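PDB 4EOY: microtubule-associated protein 1 light chain 3 from Plasmodium falciparum, which binds a peptide of its partner Atg3 and is a ubiquitin-fold member of the Atg8 family, probably acting as a modifier conjugated to membrane lipid. Local coordinates for residues 6-9 and 10-13; 15-18 and 19-22; 67-70 and 71-75; 104-107 and 108-112. The protein carries 3 engineered substitutions. All coordinates share one frame; numbering follows the deposited sequence.

Contact 1: residues 6-9 and 10-13. With CA (calcium ion), chain G; CA (calcium ion), chain I.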
loop_
_atom_site.group_PDB
_atom_site.type_symbol
_atom_site.label_atom_id
_atom_site.label_comp_id
_atom_site.label_asym_id
_atom_site.label_seq_id
_atom_site.Cartn_x
_atom_site.Cartn_y
_atom_site.Cartn_z
ATOM N N PRO A 6 -7.752 10.479 7.742
ATOM C CA PRO A 6 -7.660 9.370 8.697
ATOM C C PRO A 6 -6.736 8.256 8.201
ATOM O O PRO A 6 -6.888 7.789 7.059
ATOM C CB PRO A 6 -9.105 8.884 8.815
ATOM C CG PRO A 6 -9.753 9.284 7.531
ATOM C CD PRO A 6 -9.086 10.566 7.118
ATOM N N SER A 7 -5.784 7.855 9.049
ATOM C CA SER A 7 -4.788 6.829 8.713
ATOM C C SER A 7 -4.690 5.744 9.808
ATOM O O SER A 7 -5.397 5.794 10.821
ATOM C CB SER A 7 -3.415 7.479 8.484
ATOM O OG SER A 7 -2.387 6.506 8.313
ATOM N N LEU A 8 -3.802 4.775 9.590
ATOM C CA LEU A 8 -3.610 3.657 10.508
ATOM C C LEU A 8 -2.971 4.097 11.827
ATOM O O LEU A 8 -3.153 3.450 12.869
ATOM C CB LEU A 8 -2.741 2.590 9.855
ATOM C CG LEU A 8 -2.800 1.207 10.496
ATOM C CD1 LEU A 8 -4.033 0.453 10.010
ATOM C CD2 LEU A 8 -1.542 0.435 10.159
ATOM N N LYS A 9 -2.227 5.200 11.778
ATOM C CA LYS A 9 -1.603 5.782 12.972
ATOM C C LYS A 9 -2.652 6.267 13.974
ATOM O O LYS A 9 -2.427 6.247 15.183
ATOM C CB LYS A 9 -0.669 6.922 12.571
ATOM C CG LYS A 9 0.472 6.468 11.679
ATOM C CD LYS A 9 1.432 7.598 11.345
ATOM C CE LYS A 9 2.718 7.042 10.755
ATOM N NZ LYS A 9 3.620 8.115 10.273
ATOM N N ASP A 10 -3.804 6.687 13.460
ATOM C CA ASP A 10 -4.913 7.126 14.300
ATOM C C ASP A 10 -5.711 5.927 14.828
ATOM O O ASP A 10 -6.393 6.017 15.860
ATOM C CB ASP A 10 -5.832 8.065 13.507
ATOM C CG ASP A 10 -5.057 9.077 12.644
ATOM O OD1 ASP A 10 -3.814 9.156 12.748
ATOM O OD2 ASP A 10 -5.691 9.785 11.846
ATOM N N GLU A 11 -5.629 4.814 14.099
ATOM C CA GLU A 11 -6.348 3.586 14.424
ATOM C C GLU A 11 -5.626 2.745 15.459
ATOM O O GLU A 11 -6.261 2.215 16.378
ATOM C CB GLU A 11 -6.532 2.734 13.162
ATOM C CG GLU A 11 -7.700 3.133 12.275
ATOM C CD GLU A 11 -7.553 2.625 10.849
ATOM O OE1 GLU A 11 -8.040 3.310 9.923
ATOM O OE2 GLU A 11 -6.952 1.544 10.647
ATOM N N VAL A 12 -4.311 2.594 15.275
ATOM C CA VAL A 12 -3.463 1.735 16.119
ATOM C C VAL A 12 -2.331 2.537 16.745
ATOM O O VAL A 12 -1.731 3.365 16.083
ATOM C CB VAL A 12 -2.792 0.619 15.285
ATOM C CG1 VAL A 12 -2.007 -0.319 16.181
ATOM C CG2 VAL A 12 -3.820 -0.142 14.458
ATOM N N SER A 13 -2.015 2.256 17.998
ATOM C CA SER A 13 -0.923 2.944 18.709
ATOM C C SER A 13 0.448 2.614 18.140
ATOM O O SER A 13 0.636 1.522 17.608
ATOM C CB SER A 13 -0.923 2.538 20.182
ATOM O OG SER A 13 -0.752 1.133 20.305
HETATM CA CA CA G . -7.457 6.560 5.353
HETATM CA CA CA I . 2.220 0.617 17.298
HETATM O O HOH W 1 -8.381 5.507 7.743
HETATM O O HOH W 2 -7.725 4.662 3.535
HETATM O O HOH W 3 -6.900 8.434 4.183
#
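Leu8 O takes the N-H of Val12 at 2.8 Å, the shortest hydrogen bond between residues 6-9 and 10-13 in this short N-terminal helical turn. It runs nearly end-on to the carbonyl, with an N-H...O angle of 161°. Glu11 N adds a weak bond to the same oxygen. Ser7 O also serves two donors. Asp10 N reaches it at 3.2 Å from above the carbonyl plane, and Glu11 N lies further off in a weak bond. Asp10 folds back beside its own backbone N (chi1 -42°). Asp10 OD2 thereby reaches Ser7 N at 3.4 Å, a weak but straight bond. Glu11 crosses Leu8 at about a right angle, with Glu11 OE2 against Leu8 CD1 at 3.2 Å. Glu11 OE1 accepts a hydrogen bond from a water that also binds a calcium ion. That ion is held by Pro6 O at 2.2 Å and by two further waters. Ser13 O binds a second calcium ion together with Phe14 O. Lys9 points its amine elsewhere, to a salt bridge with Asp112 and a cation-pi contact with Tyr118. Most bonds across the turn are weak, while Pro6 O and Ser13 O, flanking it, bind calcium, consistent with a polar, ion-binding surface.

Contact 2: residues 15-18 and 19-22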
loop_
_atom_site.group_PDB
_atom_site.type_symbol
_atom_site.label_atom_id
_atom_site.label_comp_id
_atom_site.label_asym_id
_atom_site.label_seq_id
_atom_site.Cartn_x
_atom_site.Cartn_y
_atom_site.Cartn_z
ATOM N N GLU A 15 3.142 1.691 19.530
ATOM C CA GLU A 15 3.733 0.509 20.170
ATOM C C GLU A 15 3.170 -0.811 19.607
ATOM O O GLU A 15 3.919 -1.778 19.418
ATOM C CB GLU A 15 3.580 0.575 21.700
ATOM C CG GLU A 15 2.253 1.137 22.210
ATOM C CD GLU A 15 2.193 2.672 22.257
ATOM O OE1 GLU A 15 3.077 3.355 21.674
ATOM O OE2 GLU A 15 1.237 3.202 22.875
ATOM N N ASN A 16 1.866 -0.838 19.327
ATOM C CA ASN A 16 1.226 -1.997 18.678
ATOM C C ASN A 16 1.698 -2.212 17.243
ATOM O O ASN A 16 2.012 -3.336 16.867
ATOM C CB ASN A 16 -0.302 -1.876 18.714
ATOM C CG ASN A 16 -0.877 -2.091 20.110
ATOM O OD1 ASN A 16 -0.174 -1.955 21.106
ATOM N ND2 ASN A 16 -2.167 -2.417 20.185
ATOM N N ARG A 17 1.728 -1.135 16.451
ATOM C CA ARG A 17 2.301 -1.130 15.087
ATOM C C ARG A 17 3.746 -1.609 15.002
ATOM O O ARG A 17 4.091 -2.360 14.099
ATOM C CB ARG A 17 2.199 0.277 14.463
ATOM C CG ARG A 17 0.797 0.652 13.985
ATOM C CD ARG A 17 0.487 2.132 14.160
ATOM N NE ARG A 17 1.613 2.964 13.753
ATOM C CZ ARG A 17 1.847 4.198 14.184
ATOM N NH1 ARG A 17 1.024 4.799 15.035
ATOM N NH2 ARG A 17 2.922 4.834 13.745
ATOM N N VAL A 18 4.590 -1.168 15.933
ATOM C CA VAL A 18 5.969 -1.652 16.011
ATOM C C VAL A 18 6.003 -3.161 16.272
ATOM O O VAL A 18 6.769 -3.892 15.646
ATOM C CB VAL A 18 6.768 -0.904 17.104
ATOM C CG1 VAL A 18 8.150 -1.508 17.269
ATOM C CG2 VAL A 18 6.887 0.571 16.759
ATOM N N ALA A 19 5.147 -3.617 17.180
ATOM C CA ALA A 19 5.026 -5.039 17.488
ATOM C C ALA A 19 4.507 -5.829 16.282
ATOM O O ALA A 19 5.014 -6.903 15.989
ATOM C CB ALA A 19 4.109 -5.238 18.689
ATOM N N GLU A 20 3.490 -5.310 15.594
ATOM C CA GLU A 20 2.934 -5.982 14.410
ATOM C C GLU A 20 4.017 -6.233 13.390
ATOM O O GLU A 20 4.186 -7.349 12.927
ATOM C CB GLU A 20 1.868 -5.130 13.700
ATOM C CG GLU A 20 0.609 -4.787 14.476
ATOM C CD GLU A 20 -0.412 -4.085 13.597
ATOM O OE1 GLU A 20 -0.594 -2.854 13.743
ATOM O OE2 GLU A 20 -1.011 -4.768 12.739
ATOM N N THR A 21 4.717 -5.167 13.008
ATOM C CA THR A 21 5.672 -5.226 11.900
ATOM C C THR A 21 6.922 -6.026 12.279
ATOM O O THR A 21 7.506 -6.719 11.437
ATOM C CB THR A 21 6.088 -3.820 11.387
ATOM O OG1 THR A 21 6.692 -3.049 12.442
ATOM C CG2 THR A 21 4.887 -3.069 10.844
ATOM N N HIS A 22 7.323 -5.944 13.542
ATOM C CA HIS A 22 8.478 -6.700 14.003
ATOM C C HIS A 22 8.257 -8.177 13.859
ATOM O O HIS A 22 9.116 -8.876 13.336
ATOM C CB HIS A 22 8.812 -6.375 15.447
ATOM C CG HIS A 22 10.008 -7.132 15.968
ATOM N ND1 HIS A 22 9.890 -8.226 16.741
ATOM C CD2 HIS A 22 11.376 -6.929 15.773
ATOM C CE1 HIS A 22 11.119 -8.696 17.043
ATOM N NE2 HIS A 22 12.029 -7.902 16.450
#
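Asn16 O and Glu20 N form the shortest of four successive backbone bonds between residues 15-18 and 19-22, at 2.8 Å. The donor lies in the carbonyl plane. Thr21 N to Arg17 O is the straightest, with an N-H...O angle of 167°. Ala19 N to Glu15 O and His22 N to Val18 O complete the run. The charged side chains find their main partners elsewhere in the chain. Arg17 and Glu20 have opposite charges, yet Arg17 NE and Glu20 OE1 stay 6.2 Å apart. The guanidinium forms a salt bridge with Asp114 and also bonds to Val12 O. Glu20, which is poorly ordered, pairs with Lys51. Glu15, Asn16 and Arg17 belong to a calcium site with Ser13 and Phe14, and the Arg17 side chain comes within about 3 Å of the ion. What Arg17 and Glu20 share is packing: Glu20 OE1 rests by Arg17 CG at 3.8 Å, with the carboxylate and guanidinium planes 78° apart. Thr21 holds OG1 between its backbone N and carbonyl carbon (chi1 59°), where it bonds to Asp114 O. The methyl Thr21 CG2 packs on Arg17 O at 3.4 Å. Ala19 CB sits over the carbonyl oxygens of Asn16 and Glu15. Tyr116 lies against Arg17, Glu20 and Thr21. This is a regular i to i+4 alpha-helix, part of the N-terminal helical region that Atg8 proteins add to the ubiquitin fold.

Contact 3: residues 67-70 and 71-75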
loop_
_atom_site.group_PDB
_atom_site.type_symbol
_atom_site.label_atom_id
_atom_site.label_comp_id
_atom_site.label_asym_id
_atom_site.label_seq_id
_atom_site.Cartn_x
_atom_site.Cartn_y
_atom_site.Cartn_z
ATOM N N LEU A 67 -1.641 -2.258 -7.711
ATOM C CA LEU A 67 -2.339 -1.322 -6.823
ATOM C C LEU A 67 -3.406 -0.512 -7.572
ATOM O O LEU A 67 -4.459 -0.212 -7.018
ATOM C CB LEU A 67 -1.331 -0.399 -6.138
ATOM C CG LEU A 67 -1.730 0.196 -4.794
ATOM C CD1 LEU A 67 -2.200 -0.870 -3.829
ATOM C CD2 LEU A 67 -0.551 0.944 -4.195
ATOM N N HIS A 68 -3.131 -0.183 -8.835
ATOM C CA HIS A 68 -4.091 0.475 -9.714
ATOM C C HIS A 68 -5.369 -0.310 -9.806
ATOM O O HIS A 68 -6.459 0.255 -9.701
ATOM C CB HIS A 68 -3.504 0.617 -11.116
ATOM C CG HIS A 68 -4.196 1.652 -11.976
ATOM N ND1 HIS A 68 -5.514 1.598 -12.265
ATOM C CD2 HIS A 68 -3.692 2.773 -12.648
ATOM C CE1 HIS A 68 -5.845 2.641 -13.061
ATOM N NE2 HIS A 68 -4.731 3.361 -13.292
ATOM N N GLN A 69 -5.244 -1.614 -10.020
ATOM C CA GLN A 69 -6.407 -2.489 -10.177
ATOM C C GLN A 69 -7.173 -2.583 -8.875
ATOM O O GLN A 69 -8.393 -2.396 -8.851
ATOM C CB GLN A 69 -5.985 -3.901 -10.609
ATOM C CG GLN A 69 -5.151 -3.953 -11.873
ATOM C CD GLN A 69 -5.812 -3.230 -13.019
ATOM O OE1 GLN A 69 -6.955 -3.514 -13.347
ATOM N NE2 GLN A 69 -5.098 -2.284 -13.634
ATOM N N HIS A 70 -6.454 -2.845 -7.783
ATOM C CA HIS A 70 -7.102 -2.982 -6.470
ATOM C C HIS A 70 -7.950 -1.772 -6.149
ATOM O O HIS A 70 -9.141 -1.901 -5.800
ATOM C CB HIS A 70 -6.058 -3.255 -5.396
ATOM C CG HIS A 70 -6.625 -3.453 -4.010
ATOM N ND1 HIS A 70 -7.301 -4.566 -3.647
ATOM C CD2 HIS A 70 -6.578 -2.635 -2.878
ATOM C CE1 HIS A 70 -7.689 -4.463 -2.359
ATOM N NE2 HIS A 70 -7.244 -3.281 -1.883
ATOM N N ILE A 71 -7.372 -0.578 -6.291
ATOM C CA ILE A 71 -8.095 0.648 -5.930
ATOM C C ILE A 71 -9.364 0.824 -6.776
ATOM O O ILE A 71 -10.374 1.367 -6.303
ATOM C CB ILE A 71 -7.212 1.896 -6.069
ATOM C CG1 ILE A 71 -6.071 1.848 -5.045
ATOM C CG2 ILE A 71 -8.042 3.169 -5.875
ATOM C CD1 ILE A 71 -4.855 2.693 -5.414
ATOM N N ASN A 72 -9.313 0.345 -8.017
ATOM C CA ASN A 72 -10.427 0.487 -8.943
ATOM C C ASN A 72 -11.423 -0.678 -8.975
ATOM O O ASN A 72 -12.372 -0.634 -9.733
ATOM C CB ASN A 72 -9.885 0.764 -10.346
ATOM C CG ASN A 72 -9.305 2.150 -10.468
ATOM O OD1 ASN A 72 -9.839 3.105 -9.913
ATOM N ND2 ASN A 72 -8.203 2.269 -11.183
ATOM N N GLN A 73 -11.200 -1.698 -8.150
ATOM C CA GLN A 73 -12.063 -2.880 -8.089
ATOM C C GLN A 73 -12.869 -2.878 -6.812
ATOM O O GLN A 73 -12.365 -2.474 -5.762
ATOM C CB GLN A 73 -11.235 -4.172 -8.132
ATOM C CG GLN A 73 -10.775 -4.540 -9.528
ATOM C CD GLN A 73 -9.789 -5.689 -9.540
ATOM O OE1 GLN A 73 -9.705 -6.463 -8.583
ATOM N NE2 GLN A 73 -9.024 -5.800 -10.628
ATOM N N SER A 74 -14.119 -3.329 -6.903
ATOM C CA SER A 74 -14.935 -3.583 -5.718
ATOM C C SER A 74 -15.686 -4.887 -5.886
ATOM O O SER A 74 -15.890 -5.356 -7.006
ATOM C CB SER A 74 -15.906 -2.424 -5.444
ATOM O OG SER A 74 -16.872 -2.263 -6.467
ATOM N N ALA A 75 -16.089 -5.465 -4.759
ATOM C CA ALA A 75 -16.810 -6.733 -4.742
ATOM C C ALA A 75 -18.181 -6.632 -5.421
ATOM O O ALA A 75 -18.953 -5.706 -5.171
ATOM C CB ALA A 75 -16.951 -7.234 -3.307
#
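Leu67 and Ile71 mark the inward side of the last turns of helix 60-72, the helix that packs on the sheet of the ubiquitin fold. Residues 73-75 then leave it as a short strand. The backbone bonds record this change. Ile71 N to Leu67 O is a regular helical bond of 3.0 Å, nearly straight at 169°. At the next step Asn72 N has two weak acceptors, His68 O and Gln69 O. Gln73 N bonds to His70 O at 3.1 Å, three residues back, and approaches from above the carbonyl plane.

The apolar contact is between Leu67 CG and Ile71 CD1, 4.0 Å apart. Both side chains also touch Ile36 of strand 31-38, and Ile71 meets Ile88.

Polar side chains pack along the turn. Gln73 extends beyond CG and lays its NE2 near Gln69 CB at 3.6 Å, with the two amide planes 65° apart. Both glutamines rest on Phe83 of the partner strand 81-83.

His70 finds its side-chain partners beyond these residues. Its NE2 bonds to Lys49 O, the ring meets Phe52 edge-to-face, and it also packs on an apolar side chain of the bound peptide.

Asn72 ND2 makes a weak hydrogen bond to Arg86 O. The same nitrogen, Asn72 ND2, lies 3.0 Å from His68 ND1, the imidazole and amide planes being inclined by 62°.

Contact 4: residues 104-107 and 108-112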
loop_
_atom_site.group_PDB
_atom_site.type_symbol
_atom_site.label_atom_id
_atom_site.label_comp_id
_atom_site.label_asym_id
_atom_site.label_seq_id
_atom_site.Cartn_x
_atom_site.Cartn_y
_atom_site.Cartn_z
ATOM N N GLN A 104 11.916 -3.668 -2.100
ATOM C CA GLN A 104 12.798 -3.625 -0.947
ATOM C C GLN A 104 13.473 -2.256 -0.837
ATOM O O GLN A 104 13.670 -1.757 0.268
ATOM C CB GLN A 104 13.861 -4.717 -1.031
ATOM C CG GLN A 104 14.801 -4.774 0.171
ATOM C CD GLN A 104 14.101 -5.193 1.455
ATOM O OE1 GLN A 104 13.053 -5.865 1.422
ATOM N NE2 GLN A 104 14.681 -4.820 2.598
ATOM N N ASP A 105 13.842 -1.672 -1.978
ATOM C CA ASP A 105 14.554 -0.409 -1.998
ATOM C C ASP A 105 13.681 0.680 -1.383
ATOM O O ASP A 105 14.106 1.388 -0.467
ATOM C CB ASP A 105 14.983 -0.069 -3.419
ATOM C CG ASP A 105 16.116 -0.940 -3.893
ATOM O OD1 ASP A 105 17.071 -1.164 -3.084
ATOM O OD2 ASP A 105 16.066 -1.394 -5.065
ATOM N N LEU A 106 12.438 0.755 -1.843
ATOM C CA LEU A 106 11.464 1.654 -1.256
ATOM C C LEU A 106 11.400 1.451 0.242
ATOM O O LEU A 106 11.373 2.429 1.002
ATOM C CB LEU A 106 10.076 1.445 -1.875
ATOM C CG LEU A 106 9.701 2.428 -2.976
ATOM C CD1 LEU A 106 10.695 2.354 -4.111
ATOM C CD2 LEU A 106 8.268 2.202 -3.468
ATOM N N TYR A 107 11.366 0.186 0.669
ATOM C CA TYR A 107 11.276 -0.129 2.085
ATOM C C TYR A 107 12.500 0.395 2.817
ATOM O O TYR A 107 12.368 1.090 3.803
ATOM C CB TYR A 107 11.144 -1.630 2.308
ATOM C CG TYR A 107 10.874 -2.010 3.736
ATOM C CD1 TYR A 107 9.630 -1.822 4.288
ATOM C CD2 TYR A 107 11.857 -2.569 4.528
ATOM C CE1 TYR A 107 9.365 -2.157 5.597
ATOM C CE2 TYR A 107 11.604 -2.923 5.848
ATOM C CZ TYR A 107 10.346 -2.713 6.375
ATOM O OH TYR A 107 10.050 -3.050 7.685
ATOM N N GLU A 108 13.694 0.053 2.343
ATOM C CA GLU A 108 14.924 0.519 2.992
ATOM C C GLU A 108 15.023 2.065 3.002
ATOM O O GLU A 108 15.428 2.639 3.987
ATOM C CB GLU A 108 16.159 -0.144 2.362
ATOM C CG GLU A 108 16.237 -1.647 2.649
ATOM C CD GLU A 108 17.369 -2.379 1.924
ATOM O OE1 GLU A 108 18.257 -1.737 1.315
ATOM O OE2 GLU A 108 17.372 -3.627 1.968
ATOM N N MET A 109 14.580 2.725 1.936
ATOM C CA MET A 109 14.688 4.182 1.826
ATOM C C MET A 109 13.627 4.971 2.606
ATOM O O MET A 109 13.952 5.975 3.238
ATOM C CB MET A 109 14.639 4.608 0.359
ATOM C CG MET A 109 15.954 4.447 -0.368
ATOM S SD MET A 109 15.854 5.071 -2.045
ATOM C CE MET A 109 14.767 3.861 -2.802
ATOM N N TYR A 110 12.371 4.524 2.561
ATOM C CA TYR A 110 11.232 5.316 3.036
ATOM C C TYR A 110 10.419 4.663 4.148
ATOM O O TYR A 110 9.393 5.190 4.558
ATOM C CB TYR A 110 10.301 5.661 1.867
ATOM C CG TYR A 110 10.993 6.401 0.741
ATOM C CD1 TYR A 110 11.598 7.627 0.964
ATOM C CD2 TYR A 110 11.051 5.877 -0.536
ATOM C CE1 TYR A 110 12.227 8.314 -0.059
ATOM C CE2 TYR A 110 11.692 6.555 -1.559
ATOM C CZ TYR A 110 12.279 7.765 -1.311
ATOM O OH TYR A 110 12.916 8.433 -2.335
ATOM N N LYS A 111 10.896 3.549 4.680
ATOM C CA LYS A 111 10.181 2.861 5.751
ATOM C C LYS A 111 9.943 3.792 6.944
ATOM O O LYS A 111 10.818 4.544 7.354
ATOM C CB LYS A 111 10.958 1.592 6.159
ATOM C CG LYS A 111 10.967 1.212 7.625
ATOM C CD LYS A 111 12.026 0.144 7.887
ATOM C CE LYS A 111 13.428 0.743 7.947
ATOM N NZ LYS A 111 14.498 -0.292 7.929
ATOM N N ASP A 112 8.741 3.726 7.496
ATOM C CA ASP A 112 8.386 4.491 8.665
ATOM C C ASP A 112 9.048 3.880 9.901
ATOM O O ASP A 112 9.362 2.704 9.922
ATOM C CB ASP A 112 6.866 4.486 8.803
ATOM C CG ASP A 112 6.354 5.503 9.796
ATOM O OD1 ASP A 112 6.557 5.311 11.013
ATOM O OD2 ASP A 112 5.713 6.486 9.355
HETATM O O HOH W 4 18.205 -3.603 -0.921
#
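Gln104 and Glu108 join side chains across one turn of helix 103-110, which packs beside strands 31-38 and 117-122 of the ubiquitin fold. Gln104 NE2 donates to Glu108 OE2 at 3.0 Å. The bond is fairly straight, at 159°. It meets the carboxylate on its anti side and lies close to the amide plane. The amide and carboxylate planes are turned steeply against each other. Gln104 starts with CG anti to its backbone N and then bends at chi2 (67°), which curls the amide back toward Glu108. In the backbone, Glu108 N bonds to Gln104 O at 2.8 Å. Met109 N to Asp105 O and Tyr110 N to Leu106 O continue the helical pattern.

The like charges of Asp105 and Glu108 stay apart, at 4.6 Å between Asp105 OD1 and Glu108 OE1. A water bridges these two oxygens through weak bonds, which may ease their repulsion. Met109 bends at chi3 and sets its methyl CE 4.0 Å from Asp105 CB. Leu106 CG packs on Tyr110 CD2 at 4.4 Å.

Further out, Leu117 touches both Leu106 and Tyr110. Tyr107 is buried against Ile32, Pro33 and Leu117, and its hydroxyl bonds to Gly115 O. Asp112 forms a salt bridge with Lys9.

Lys111, the first residue to leave the helix, meets Tyr107 directly. Lys111 CD lies over one face of the Tyr107 ring in a CH-pi contact, 4.0 Å from the ring centroid and 29° off its normal.

In the fold
The four contacts follow in series along the chain, on helices around the four-stranded sheet. Contacts 1 and 2 lie on the successive helices 8-11 and 14-27, with centres about 12 Å apart. They touch, most clearly where Arg17 NH1 approaches Val12 O in a probable hydrogen bond. Contact 4, on helix 103-110, comes within about 5 Å of contact 2 at the nearest atoms. Contact 3, at the end of helix 60-72, stands apart. Its centre is about 27 Å from that of contact 2, and both contacts 2 and 4 lie across the chain's centre from it. The Lys9-Asp112 salt bridge thus ties helix 8-11 to the loop after helix 103-110, while contact 3 adjoins the bound peptide.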